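Local structure of Alr4995 protein (Nostoc sp., 6LRF) at residues His529-Asn534 with Gly582-Cys587; Val493-Val498 with Gln518-Gly523; Val499-Gly504 with Gly537-Val542; Gly568-Gly573 with Leu606-Met611; Leu508-Arg513 with Leu686-Leu691. The protein is a bifunctional enzyme that joins an arginine dihydrolase of the guanidine-modifying superfamily to an ornithine cyclodeaminase, so probably converting arginine to proline by way of ornithine. One frame throughout, in Å; residues are numbered along the deposited sequence.

All five contacts lie in the C-terminal part of the chain, in and beside its Rossmann-type fold. Contact 2 is the core: two neighbouring strands of the parallel sheet, joined by backbone hydrogen bonds. Contacts 1 and 5 are also buried but join helices, contact 5 through leucine methyls. Contacts 3 and 4 are only partly buried, and each brings a loop against a helix end. Contacts 1 and 4 share their chemistry, an aspartate accepting from N-H groups at a helix start, buried in contact 1 and partly buried in contact 4. Helix 524-536 follows strand 519-523 of contact 2 and supplies D530 to contact 1. L520 touches V583 and M584, while I570 of contact 4 meets I531 and M584.

Contact 1: residues His529-Asn534 with Gly582-Cys587; sequences HDIEQN and GVMYEC
D530 has the most surface buried here, and its carboxylate is the centre of the contact. With CG anti to the backbone N (chi1 170°), the side chain leaves helix 524-536 toward the first turn of helix 583-589. OD1 of D530 accepts from V583 N at 2.8 Å, and OD2 accepts from M584 N at 2.9 Å. The second bond is the straighter, with an N-H...O angle of 174°. Both N-H groups meet the carboxylate from above its plane. A water donates to D530 OD2 at 2.7 Å and accepts from Y585 N, so three successive backbone N-H groups are served directly or through that water.

M584, a selenomethionine, is next in buried surface. Its CG lies 3.3 Å from D530 OD2 and also packs on I531 CG1, after which the chain bends at chi2 and chi3 and its end turns away from helix 524-536.

G582 is the N-cap residue, with a positive phi that favours glycine. Its CA lies 3.4 Å from N534 ND2, where a CB would clash. That amide donates almost straight to D530 O at 2.7 Å, an oxygen that also accepts from N534 N, while N534 OD1 bonds to S581 OG.

The segments cross steeply (-103°), and D530, directed at the start of the other helix, takes up its first N-H groups. The buried carboxylate, probably ionised, is met by two backbone donors and a water, and the helix dipole would favour that form.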
# COMPACT_ATOMS: atom_id res chain seq x y z
N HIS B 529 18.87 1.81 18.51
CA HIS B 529 17.55 2.34 18.82
C HIS B 529 17.04 1.84 20.17
O HIS B 529 16.42 2.60 20.91
CB HIS B 529 16.55 1.97 17.72
CG HIS B 529 16.69 2.79 16.48
ND1 HIS B 529 15.95 3.93 16.25
CD2 HIS B 529 17.53 2.67 15.42
CE1 HIS B 529 16.30 4.45 15.09
NE2 HIS B 529 17.26 3.71 14.57
N ASP B 530 17.27 0.57 20.47
CA ASP B 530 16.86 0.01 21.74
C ASP B 530 17.58 0.71 22.88
O ASP B 530 16.97 1.10 23.89
CB ASP B 530 17.14 -1.49 21.80
CG ASP B 530 16.93 -2.08 23.19
OD1 ASP B 530 15.77 -2.15 23.66
OD2 ASP B 530 17.94 -2.51 23.80
N ILE B 531 18.89 0.90 22.72
CA ILE B 531 19.66 1.54 23.76
C ILE B 531 19.25 3.01 23.87
O ILE B 531 19.04 3.49 24.96
CB ILE B 531 21.15 1.38 23.51
CG1 ILE B 531 21.51 -0.11 23.62
CG2 ILE B 531 21.95 2.20 24.51
CD1 ILE B 531 22.95 -0.47 23.27
N GLU B 532 19.05 3.69 22.74
CA GLU B 532 18.61 5.08 22.78
C GLU B 532 17.27 5.24 23.51
O GLU B 532 17.11 6.14 24.34
CB GLU B 532 18.49 5.67 21.38
CG GLU B 532 18.31 7.18 21.36
CD GLU B 532 17.84 7.72 20.02
OE1 GLU B 532 17.90 7.00 18.99
OE2 GLU B 532 17.36 8.87 20.00
N GLN B 533 16.30 4.39 23.18
CA GLN B 533 14.98 4.48 23.78
C GLN B 533 15.05 4.30 25.28
O GLN B 533 14.32 4.94 26.04
CB GLN B 533 14.02 3.46 23.17
CG GLN B 533 12.85 3.04 24.10
CD GLN B 533 12.04 1.84 23.56
OE1 GLN B 533 11.21 2.01 22.67
NE2 GLN B 533 12.28 0.64 24.11
N ASN B 534 15.96 3.44 25.73
CA ASN B 534 16.04 3.10 27.14
C ASN B 534 16.90 4.07 27.94
O ASN B 534 16.63 4.30 29.11
CB ASN B 534 16.54 1.66 27.30
CG ASN B 534 15.43 0.65 27.07
OD1 ASN B 534 14.68 0.33 27.99
ND2 ASN B 534 15.30 0.17 25.84
N GLY B 582 15.91 -2.79 28.65
CA GLY B 582 15.65 -2.90 27.22
C GLY B 582 16.11 -4.22 26.65
O GLY B 582 16.60 -5.09 27.38
N VAL B 583 15.96 -4.36 25.33
CA VAL B 583 16.28 -5.62 24.67
C VAL B 583 17.73 -6.04 24.89
O VAL B 583 17.99 -7.13 25.39
CB VAL B 583 15.98 -5.54 23.15
CG1 VAL B 583 16.41 -6.83 22.45
CG2 VAL B 583 14.50 -5.27 22.93
N MSE B 584 18.68 -5.17 24.54
CA MSE B 584 20.09 -5.54 24.62
C MSE B 584 20.47 -5.79 26.09
O MSE B 584 21.24 -6.70 26.40
CB MSE B 584 20.97 -4.45 23.98
CG MSE B 584 20.55 -4.06 22.55
SE MSE B 584 20.35 -5.63 21.38
CE MSE B 584 22.21 -6.17 21.54
N TYR B 585 19.89 -5.01 27.00
CA TYR B 585 20.09 -5.20 28.44
C TYR B 585 19.69 -6.60 28.89
O TYR B 585 20.46 -7.27 29.58
CB TYR B 585 19.28 -4.18 29.24
CG TYR B 585 19.29 -4.45 30.74
CD1 TYR B 585 20.35 -4.03 31.54
CD2 TYR B 585 18.23 -5.12 31.36
CE1 TYR B 585 20.36 -4.27 32.91
CE2 TYR B 585 18.23 -5.36 32.72
CZ TYR B 585 19.30 -4.94 33.49
OH TYR B 585 19.30 -5.18 34.84
N GLU B 586 18.49 -7.03 28.53
CA GLU B 586 18.03 -8.36 28.92
C GLU B 586 18.90 -9.46 28.33
O GLU B 586 19.10 -10.50 28.97
CB GLU B 586 16.57 -8.59 28.52
CG GLU B 586 15.54 -7.70 29.24
CD GLU B 586 15.58 -7.80 30.78
OE1 GLU B 586 16.19 -8.75 31.33
OE2 GLU B 586 14.98 -6.92 31.45
N CYS B 587 19.42 -9.26 27.11
CA CYS B 587 20.31 -10.27 26.52
C CYS B 587 21.57 -10.41 27.35
O CYS B 587 22.02 -11.52 27.63
CB CYS B 587 20.68 -9.92 25.07
SG CYS B 587 19.33 -10.19 23.91
O HOH W 1 19.00 -2.37 26.30

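Contact 2: residues Val493-Val498 with Gln518-Gly523; sequences VTAGPV and QALLGG
V493 reaches over L520 on one face of the sheet: its CG1 lies 3.9 Å from L520 CD1, and the two side chains cross obliquely. Both place a branch anti to the backbone N, CG1 in V493 and CG in L520 (chi1 178°). Together with chi2, this brings L520 CD1 over the neighbouring strand, 3.5 Å from V493 O. L520 CD1 also approaches A495 CB (4.4 Å).

T494 and L521 share the other face, where T494 CG2 and L521 CB are 4.2 Å apart. T494 OG1 occupies the crowded position between N and the carbonyl carbon (chi1 71°) and is hydrogen-bonded to S635 OG. V642 of helix 637-645 covers both residues.

The backbones form a parallel ladder, in which V493 pairs with L520 and T494 with L521. V493 N donates to A519 O at 3.0 Å, in the carbonyl plane. L521 N donates to V493 O at 2.8 Å, nearly along the C=O axis. The next bond, A495 N to L521 O, is longer at 3.2 Å and more bent, with an N-H...O angle of 143°. T494 CA adds a CA-H...O contact to that same L521 O.

Helices 498-501 and 505-513 link the two strands, making this the first beta-alpha-beta crossover of the six-stranded Rossmann-type sheet. The three backbone bonds, with those to strand 629-633, satisfy much of the polar backbone between strands, while aliphatic side chains give both faces apolar surface for the helices.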
# COMPACT_ATOMS: atom_id res chain seq x y z
N VAL B 493 15.14 -15.30 17.59
CA VAL B 493 14.44 -14.10 17.16
C VAL B 493 15.34 -13.26 16.27
O VAL B 493 16.53 -13.08 16.57
CB VAL B 493 13.95 -13.29 18.38
CG1 VAL B 493 13.38 -11.97 17.94
CG2 VAL B 493 12.89 -14.08 19.15
N THR B 494 14.80 -12.77 15.17
CA THR B 494 15.44 -11.73 14.38
C THR B 494 14.61 -10.47 14.59
O THR B 494 13.39 -10.54 14.71
CB THR B 494 15.54 -12.07 12.88
OG1 THR B 494 14.23 -12.01 12.30
CG2 THR B 494 16.07 -13.47 12.70
N ALA B 495 15.24 -9.31 14.67
CA ALA B 495 14.45 -8.12 14.98
C ALA B 495 15.05 -6.88 14.35
O ALA B 495 16.26 -6.74 14.33
CB ALA B 495 14.33 -7.95 16.49
N GLY B 496 14.21 -5.98 13.86
CA GLY B 496 14.66 -4.71 13.32
C GLY B 496 14.13 -3.54 14.13
O GLY B 496 13.27 -3.73 14.99
N PRO B 497 14.62 -2.33 13.84
CA PRO B 497 14.32 -1.11 14.62
C PRO B 497 12.83 -0.82 14.77
O PRO B 497 12.42 -0.27 15.79
CB PRO B 497 14.99 0.01 13.82
CG PRO B 497 16.04 -0.65 13.05
CD PRO B 497 15.53 -2.03 12.72
N VAL B 498 12.02 -1.21 13.79
CA VAL B 498 10.58 -0.98 13.86
C VAL B 498 9.97 -1.65 15.10
O VAL B 498 8.92 -1.23 15.59
CB VAL B 498 9.90 -1.45 12.56
CG1 VAL B 498 8.40 -1.49 12.71
CG2 VAL B 498 10.28 -0.50 11.44
N GLN B 518 16.27 -17.81 22.88
CA GLN B 518 17.59 -18.41 23.13
C GLN B 518 18.70 -17.74 22.32
O GLN B 518 19.88 -17.94 22.59
CB GLN B 518 17.57 -19.91 22.81
CG GLN B 518 16.96 -20.76 23.93
CD GLN B 518 15.51 -20.43 24.19
OE1 GLN B 518 14.66 -20.57 23.30
NE2 GLN B 518 15.20 -20.01 25.41
N ALA B 519 18.32 -16.95 21.33
CA ALA B 519 19.30 -16.19 20.57
C ALA B 519 18.61 -15.03 19.86
O ALA B 519 17.45 -15.12 19.50
CB ALA B 519 20.02 -17.08 19.56
N LEU B 520 19.36 -13.96 19.66
CA LEU B 520 18.86 -12.76 19.01
C LEU B 520 19.78 -12.36 17.85
O LEU B 520 20.98 -12.16 18.02
CB LEU B 520 18.76 -11.63 20.02
CG LEU B 520 18.28 -10.30 19.46
CD1 LEU B 520 16.89 -10.48 18.95
CD2 LEU B 520 18.32 -9.25 20.57
N LEU B 521 19.20 -12.23 16.67
CA LEU B 521 19.97 -11.85 15.48
C LEU B 521 19.42 -10.55 14.92
O LEU B 521 18.21 -10.42 14.74
CB LEU B 521 19.90 -12.96 14.42
CG LEU B 521 20.28 -14.35 14.90
CD1 LEU B 521 20.12 -15.39 13.77
CD2 LEU B 521 21.70 -14.35 15.43
N GLY B 522 20.29 -9.59 14.66
CA GLY B 522 19.84 -8.34 14.08
C GLY B 522 20.96 -7.52 13.50
O GLY B 522 22.04 -8.04 13.20
N GLY B 523 20.71 -6.23 13.33
CA GLY B 523 21.72 -5.34 12.80
C GLY B 523 22.17 -4.30 13.82
O GLY B 523 21.78 -4.34 15.00

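Contact 3: residues Val499-Gly504 with Gly537-Val542; sequences VIHTGG and GTSLGV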
# COMPACT_ATOMS: atom_id res chain seq x y z
N VAL B 499 10.66 -2.65 15.64
CA VAL B 499 10.24 -3.22 16.92
C VAL B 499 10.26 -2.16 18.04
O VAL B 499 9.33 -2.06 18.84
CB VAL B 499 11.14 -4.40 17.34
CG1 VAL B 499 10.78 -4.88 18.76
CG2 VAL B 499 11.03 -5.55 16.33
N ILE B 500 11.32 -1.36 18.08
CA ILE B 500 11.45 -0.31 19.09
C ILE B 500 10.44 0.80 18.83
O ILE B 500 9.70 1.20 19.72
CB ILE B 500 12.87 0.28 19.10
CG1 ILE B 500 13.89 -0.84 19.30
CG2 ILE B 500 12.99 1.30 20.19
CD1 ILE B 500 13.59 -1.68 20.55
N HIS B 501 10.40 1.28 17.59
CA HIS B 501 9.49 2.35 17.18
C HIS B 501 8.01 2.12 17.49
O HIS B 501 7.28 3.07 17.76
CB HIS B 501 9.66 2.60 15.69
CG HIS B 501 11.04 3.02 15.31
ND1 HIS B 501 11.55 2.86 14.04
CD2 HIS B 501 12.03 3.59 16.05
CE1 HIS B 501 12.79 3.32 14.01
NE2 HIS B 501 13.10 3.77 15.22
N THR B 502 7.57 0.86 17.45
CA THR B 502 6.15 0.58 17.61
C THR B 502 5.83 0.27 19.06
O THR B 502 4.71 -0.09 19.41
CB THR B 502 5.71 -0.59 16.71
OG1 THR B 502 6.52 -1.73 17.01
CG2 THR B 502 5.90 -0.23 15.26
N GLY B 503 6.83 0.40 19.91
CA GLY B 503 6.64 0.10 21.31
C GLY B 503 6.71 -1.38 21.63
O GLY B 503 6.33 -1.81 22.72
N GLY B 504 7.20 -2.16 20.68
CA GLY B 504 7.35 -3.59 20.91
C GLY B 504 8.51 -3.92 21.83
O GLY B 504 8.59 -5.04 22.34
N GLY B 537 14.95 7.88 26.34
CA GLY B 537 13.52 7.99 26.07
C GLY B 537 13.18 8.47 24.66
O GLY B 537 12.08 8.97 24.41
N THR B 538 14.13 8.32 23.73
CA THR B 538 13.91 8.70 22.33
C THR B 538 14.40 7.64 21.36
O THR B 538 15.15 6.74 21.71
CB THR B 538 14.62 10.03 21.95
OG1 THR B 538 16.02 9.96 22.27
CG2 THR B 538 13.98 11.23 22.68
N SER B 539 13.99 7.76 20.11
CA SER B 539 14.38 6.81 19.09
C SER B 539 14.41 7.49 17.73
O SER B 539 13.34 7.83 17.20
CB SER B 539 13.42 5.62 19.09
OG SER B 539 13.82 4.65 18.15
N LEU B 540 15.61 7.70 17.18
CA LEU B 540 15.82 8.47 15.95
C LEU B 540 14.72 8.24 14.92
O LEU B 540 14.53 7.11 14.46
CB LEU B 540 17.17 8.14 15.33
CG LEU B 540 17.49 8.87 14.02
CD1 LEU B 540 17.39 10.37 14.21
CD2 LEU B 540 18.87 8.49 13.51
N GLY B 541 13.99 9.30 14.60
CA GLY B 541 12.97 9.25 13.56
C GLY B 541 11.54 9.00 14.03
O GLY B 541 10.60 9.26 13.29
N VAL B 542 11.37 8.50 15.24
CA VAL B 542 10.03 8.18 15.73
C VAL B 542 9.79 8.70 17.15
O VAL B 542 10.65 8.58 18.02
CB VAL B 542 9.76 6.64 15.68
CG1 VAL B 542 8.43 6.28 16.32
CG2 VAL B 542 9.79 6.15 14.22
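The segment 499-504 finishes a short helix and leaves it through a Schellman motif. G503, with positive phi, is the first residue outside helical angles; its N bonds back to I500 O, and G504 N makes a weak bond to V499 O. The facing segment 537-542 follows helix 524-536 and folds into a type II beta turn from S539 to V542, closed by V542 N on S539 O at 2.9 Å. G541 takes the third position of that turn, also with positive phi. The nearest CA atoms are those of H501 and V542, 6.0 Å apart.

H501 has the largest buried surface of the contact. Its CG lies anti to the carbonyl carbon (chi1 -61°), which carries the imidazole into the concave side of the turn. V542 CG2 sits over one ring face in a CH-pi contact, 3.7 Å from the H501 centroid and 19° off the ring normal. The other methyl, V542 CG1, lies 3.9 Å from H501 CB.

S539 approaches the ring edge, its OG 3.0 Å from CD2 and 3.1 Å from NE2 of H501. That hydroxyl is anti to the backbone N and is hydrogen-bonded to H529 ND1, and the H529 ring meets H501 with planes about 80° apart. I500 CG2 reaches S539 OG at 4.0 Å.

With a methyl on one face and a hydroxyl at its edge, the H501 ring is probably restricted in rotation, and its ionisation may depend on the neighbouring S539 and H529.

Contact 4: residues Gly568-Gly573 with Leu606-Met611; sequences GSIAKG and LPDTQM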
# COMPACT_ATOMS: atom_id res chain seq x y z
N GLY B 568 33.22 0.37 25.07
CA GLY B 568 33.91 -0.66 24.31
C GLY B 568 33.04 -1.85 23.91
O GLY B 568 33.42 -2.64 23.07
N SER B 569 31.88 -1.98 24.55
CA SER B 569 30.90 -2.99 24.19
C SER B 569 29.59 -2.68 24.87
O SER B 569 29.56 -1.97 25.88
CB SER B 569 31.36 -4.40 24.56
OG SER B 569 31.24 -4.61 25.97
N ILE B 570 28.51 -3.24 24.33
CA ILE B 570 27.22 -3.18 24.99
C ILE B 570 27.29 -3.79 26.40
O ILE B 570 26.70 -3.26 27.33
CB ILE B 570 26.15 -3.91 24.15
CG1 ILE B 570 25.89 -3.16 22.85
CG2 ILE B 570 24.84 -4.05 24.94
CD1 ILE B 570 25.02 -3.93 21.86
N ALA B 571 28.01 -4.90 26.54
CA ALA B 571 28.07 -5.60 27.82
C ALA B 571 28.70 -4.74 28.92
O ALA B 571 28.25 -4.75 30.07
CB ALA B 571 28.81 -6.90 27.69
N LYS B 572 29.75 -4.00 28.56
CA LYS B 572 30.39 -3.09 29.50
C LYS B 572 29.50 -1.89 29.81
O LYS B 572 29.54 -1.35 30.91
CB LYS B 572 31.76 -2.66 28.96
CG LYS B 572 32.77 -3.80 29.02
CD LYS B 572 34.19 -3.38 28.71
CE LYS B 572 35.14 -4.57 28.86
NZ LYS B 572 36.50 -4.31 28.30
N GLY B 573 28.68 -1.50 28.85
CA GLY B 573 27.68 -0.46 29.07
C GLY B 573 26.64 -0.88 30.10
O GLY B 573 26.16 -0.07 30.88
N LEU B 606 28.48 0.21 16.31
CA LEU B 606 28.77 -0.27 17.66
C LEU B 606 29.96 -1.20 17.56
O LEU B 606 30.22 -1.79 16.50
CB LEU B 606 27.56 -0.97 18.27
CG LEU B 606 26.33 -0.06 18.36
CD1 LEU B 606 25.12 -0.85 18.79
CD2 LEU B 606 26.58 1.14 19.31
N PRO B 607 30.73 -1.32 18.65
CA PRO B 607 31.87 -2.24 18.62
C PRO B 607 31.41 -3.69 18.54
O PRO B 607 32.17 -4.55 18.09
CB PRO B 607 32.60 -1.96 19.94
CG PRO B 607 31.63 -1.23 20.78
CD PRO B 607 30.69 -0.51 19.88
N ASP B 608 30.18 -3.97 18.94
CA ASP B 608 29.66 -5.34 18.87
C ASP B 608 29.32 -5.77 17.44
O ASP B 608 29.24 -6.96 17.15
CB ASP B 608 28.41 -5.48 19.75
CG ASP B 608 28.71 -5.27 21.24
OD1 ASP B 608 28.94 -4.11 21.67
OD2 ASP B 608 28.71 -6.27 21.99
N THR B 609 29.08 -4.80 16.57
CA THR B 609 28.56 -5.09 15.23
C THR B 609 29.65 -5.75 14.36
O THR B 609 30.77 -5.24 14.24
CB THR B 609 28.03 -3.81 14.57
OG1 THR B 609 26.97 -3.28 15.38
CG2 THR B 609 27.45 -4.10 13.17
N GLN B 610 29.30 -6.89 13.79
CA GLN B 610 30.21 -7.66 12.95
C GLN B 610 30.21 -7.12 11.50
O GLN B 610 29.26 -7.36 10.74
CB GLN B 610 29.84 -9.14 13.01
CG GLN B 610 30.71 -10.06 12.15
CD GLN B 610 32.18 -9.99 12.53
OE1 GLN B 610 32.93 -9.16 11.99
NE2 GLN B 610 32.60 -10.84 13.47
N MSE B 611 31.25 -6.39 11.13
CA MSE B 611 31.35 -5.77 9.81
C MSE B 611 32.00 -6.69 8.78
O MSE B 611 32.07 -6.36 7.61
CB MSE B 611 32.14 -4.45 9.90
CG MSE B 611 31.52 -3.39 10.84
SE MSE B 611 29.71 -2.83 10.33
CE MSE B 611 30.10 -1.46 9.00
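D608 OD1 accepts from I570 N at 2.8 Å, through the syn lone pair and with an N-H...O angle of 164°. The same oxygen lies against the S569 and I570 backbone and side chains, with I570 CG1 3.4 Å from D608 OD1. I570 and D608 cross obliquely, and beyond the carboxylate I570 CD1 meets L606 CD1 at 4.3 Å. Next to this bond, the P607 ring covers the backbone of G568, its CG 3.2 Å from G568 O.

A type I beta turn from L606 to T609, closed by T609 N on L606 O, sets P607 and D608 at its two central positions. The turn is itself held by N524 OD1, which bonds to L606 N and T609 OG1. Within 568-573, S569 OG takes the crowded position (chi1 75°) and accepts from K572 N at 3.0 Å. I564 of helix 554-567 packs on I570, L606 and P607.

What results is an N-capped helix start, S569 OG on K572 N, whose first N-H, that of I570, is taken by an aspartate of a type I turn in the loop following strand 594-597.

Contact 5: residues Leu508-Arg513 with Leu686-Leu691; sequences LSRLIR and LLTQQL
Helix 505-513, which precedes strand 519-523 of the parallel sheet, packs here against the C-terminal helix 680-694. The short axes approach to 10.4 Å and their N-to-C directions differ by 40°, so the two run in broadly the same sense. The nearest CA atoms are those of L511 and T688, 7.5 Å apart.

L511 carries most of the apolar contact. Its CG lies anti to the carbonyl carbon (chi1 -73°), and the extended chi2 sends the two methyls to different partners. L511 CD1 meets L687 CD2 at 3.8 Å, while L511 CD2 meets L691 CD1 at 3.5 Å, tighter than usual for two carbons. Both partners cross L511 at about a right angle. L687 and L691 are one helical turn apart, and L511 reaches across to both. L511 CG also lies 4.3 Å from T688 CG2, from the residue after L687. Y516 packs on L511 and L691.

R510, one residue earlier, extends toward T688, leaving its helix with CG anti to the backbone N and bending at chi2 (137°). R510 NH1 comes within 3.9 Å of T688 CB, an approach made by van der Waals contact. The charge is paired through NE with E514 OE2 and through NH2 with D692 OD1, the latter on the C-terminal helix. T688 OG1 instead bonds back to L684 O and S685 O in its own helix.

A buried leucine cluster with an arginine at its border joins two helices of the Rossmann-type alpha/beta domain, a fold in which helices pack beside one another over the parallel sheet.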
# COMPACT_ATOMS: atom_id res chain seq x y z
N LEU B 508 9.30 -7.49 23.72
CA LEU B 508 10.42 -8.34 23.35
C LEU B 508 11.34 -8.54 24.55
O LEU B 508 11.79 -9.64 24.80
CB LEU B 508 11.20 -7.75 22.16
CG LEU B 508 12.46 -8.52 21.74
CD1 LEU B 508 12.17 -10.01 21.62
CD2 LEU B 508 13.00 -7.99 20.43
N SER B 509 11.62 -7.46 25.29
CA SER B 509 12.40 -7.53 26.53
C SER B 509 11.84 -8.56 27.49
O SER B 509 12.58 -9.33 28.11
CB SER B 509 12.40 -6.17 27.26
OG SER B 509 13.24 -5.24 26.63
N ARG B 510 10.53 -8.53 27.63
CA ARG B 510 9.85 -9.43 28.54
C ARG B 510 10.01 -10.89 28.08
O ARG B 510 10.36 -11.76 28.88
CB ARG B 510 8.38 -9.05 28.67
CG ARG B 510 7.59 -10.06 29.46
CD ARG B 510 6.64 -9.40 30.43
NE ARG B 510 5.96 -10.45 31.19
CZ ARG B 510 4.72 -10.86 30.95
NH1 ARG B 510 4.00 -10.29 29.99
NH2 ARG B 510 4.20 -11.84 31.69
N LEU B 511 9.78 -11.14 26.79
CA LEU B 511 10.01 -12.46 26.22
C LEU B 511 11.40 -13.03 26.54
O LEU B 511 11.53 -14.20 26.90
CB LEU B 511 9.82 -12.42 24.70
CG LEU B 511 8.38 -12.31 24.23
CD1 LEU B 511 8.35 -12.20 22.72
CD2 LEU B 511 7.57 -13.50 24.70
N ILE B 512 12.43 -12.20 26.41
CA ILE B 512 13.81 -12.62 26.65
C ILE B 512 14.04 -12.93 28.14
O ILE B 512 14.67 -13.93 28.51
CB ILE B 512 14.83 -11.54 26.18
CG1 ILE B 512 14.80 -11.38 24.65
CG2 ILE B 512 16.23 -11.88 26.65
CD1 ILE B 512 15.41 -10.09 24.14
N ARG B 513 13.50 -12.05 28.98
CA ARG B 513 13.57 -12.17 30.44
C ARG B 513 12.96 -13.47 30.95
O ARG B 513 13.49 -14.09 31.87
CB ARG B 513 12.87 -10.97 31.08
CG ARG B 513 13.24 -10.70 32.52
CD ARG B 513 12.99 -9.23 32.87
NE ARG B 513 11.58 -8.84 32.72
CZ ARG B 513 11.15 -7.87 31.92
NH1 ARG B 513 12.00 -7.18 31.17
NH2 ARG B 513 9.85 -7.58 31.88
N LEU B 686 -0.10 -8.46 21.99
CA LEU B 686 -1.01 -9.60 22.04
C LEU B 686 -0.31 -10.89 22.44
O LEU B 686 -0.85 -11.68 23.21
CB LEU B 686 -1.65 -9.80 20.68
CG LEU B 686 -2.52 -8.66 20.17
CD1 LEU B 686 -2.83 -8.86 18.70
CD2 LEU B 686 -3.79 -8.60 21.01
N LEU B 687 0.87 -11.12 21.87
CA LEU B 687 1.63 -12.32 22.16
C LEU B 687 1.93 -12.43 23.65
O LEU B 687 1.78 -13.51 24.25
CB LEU B 687 2.93 -12.35 21.36
CG LEU B 687 3.84 -13.55 21.62
CD1 LEU B 687 3.19 -14.83 21.09
CD2 LEU B 687 5.20 -13.32 20.98
N THR B 688 2.34 -11.32 24.27
CA THR B 688 2.64 -11.36 25.70
C THR B 688 1.36 -11.48 26.54
O THR B 688 1.34 -12.17 27.57
CB THR B 688 3.46 -10.12 26.15
OG1 THR B 688 2.97 -8.95 25.47
CG2 THR B 688 4.95 -10.31 25.82
N GLN B 689 0.29 -10.82 26.11
CA GLN B 689 -1.01 -10.98 26.75
C GLN B 689 -1.45 -12.43 26.64
O GLN B 689 -1.90 -13.03 27.61
CB GLN B 689 -2.06 -10.07 26.12
CG GLN B 689 -1.91 -8.61 26.48
CD GLN B 689 -2.71 -7.72 25.55
OE1 GLN B 689 -2.32 -6.58 25.27
NE2 GLN B 689 -3.83 -8.24 25.06
N GLN B 690 -1.29 -13.00 25.45
CA GLN B 690 -1.73 -14.37 25.21
C GLN B 690 -0.90 -15.39 25.97
O GLN B 690 -1.40 -16.46 26.34
CB GLN B 690 -1.70 -14.67 23.72
CG GLN B 690 -2.47 -15.90 23.34
CD GLN B 690 -3.97 -15.71 23.49
OE1 GLN B 690 -4.45 -14.63 23.81
NE2 GLN B 690 -4.71 -16.79 23.27
N LEU B 691 0.37 -15.08 26.22
CA LEU B 691 1.25 -15.98 26.96
C LEU B 691 0.93 -15.97 28.44
O LEU B 691 1.26 -16.92 29.17
CB LEU B 691 2.72 -15.60 26.77
CG LEU B 691 3.36 -16.06 25.46
CD1 LEU B 691 4.58 -15.23 25.20
CD2 LEU B 691 3.72 -17.52 25.55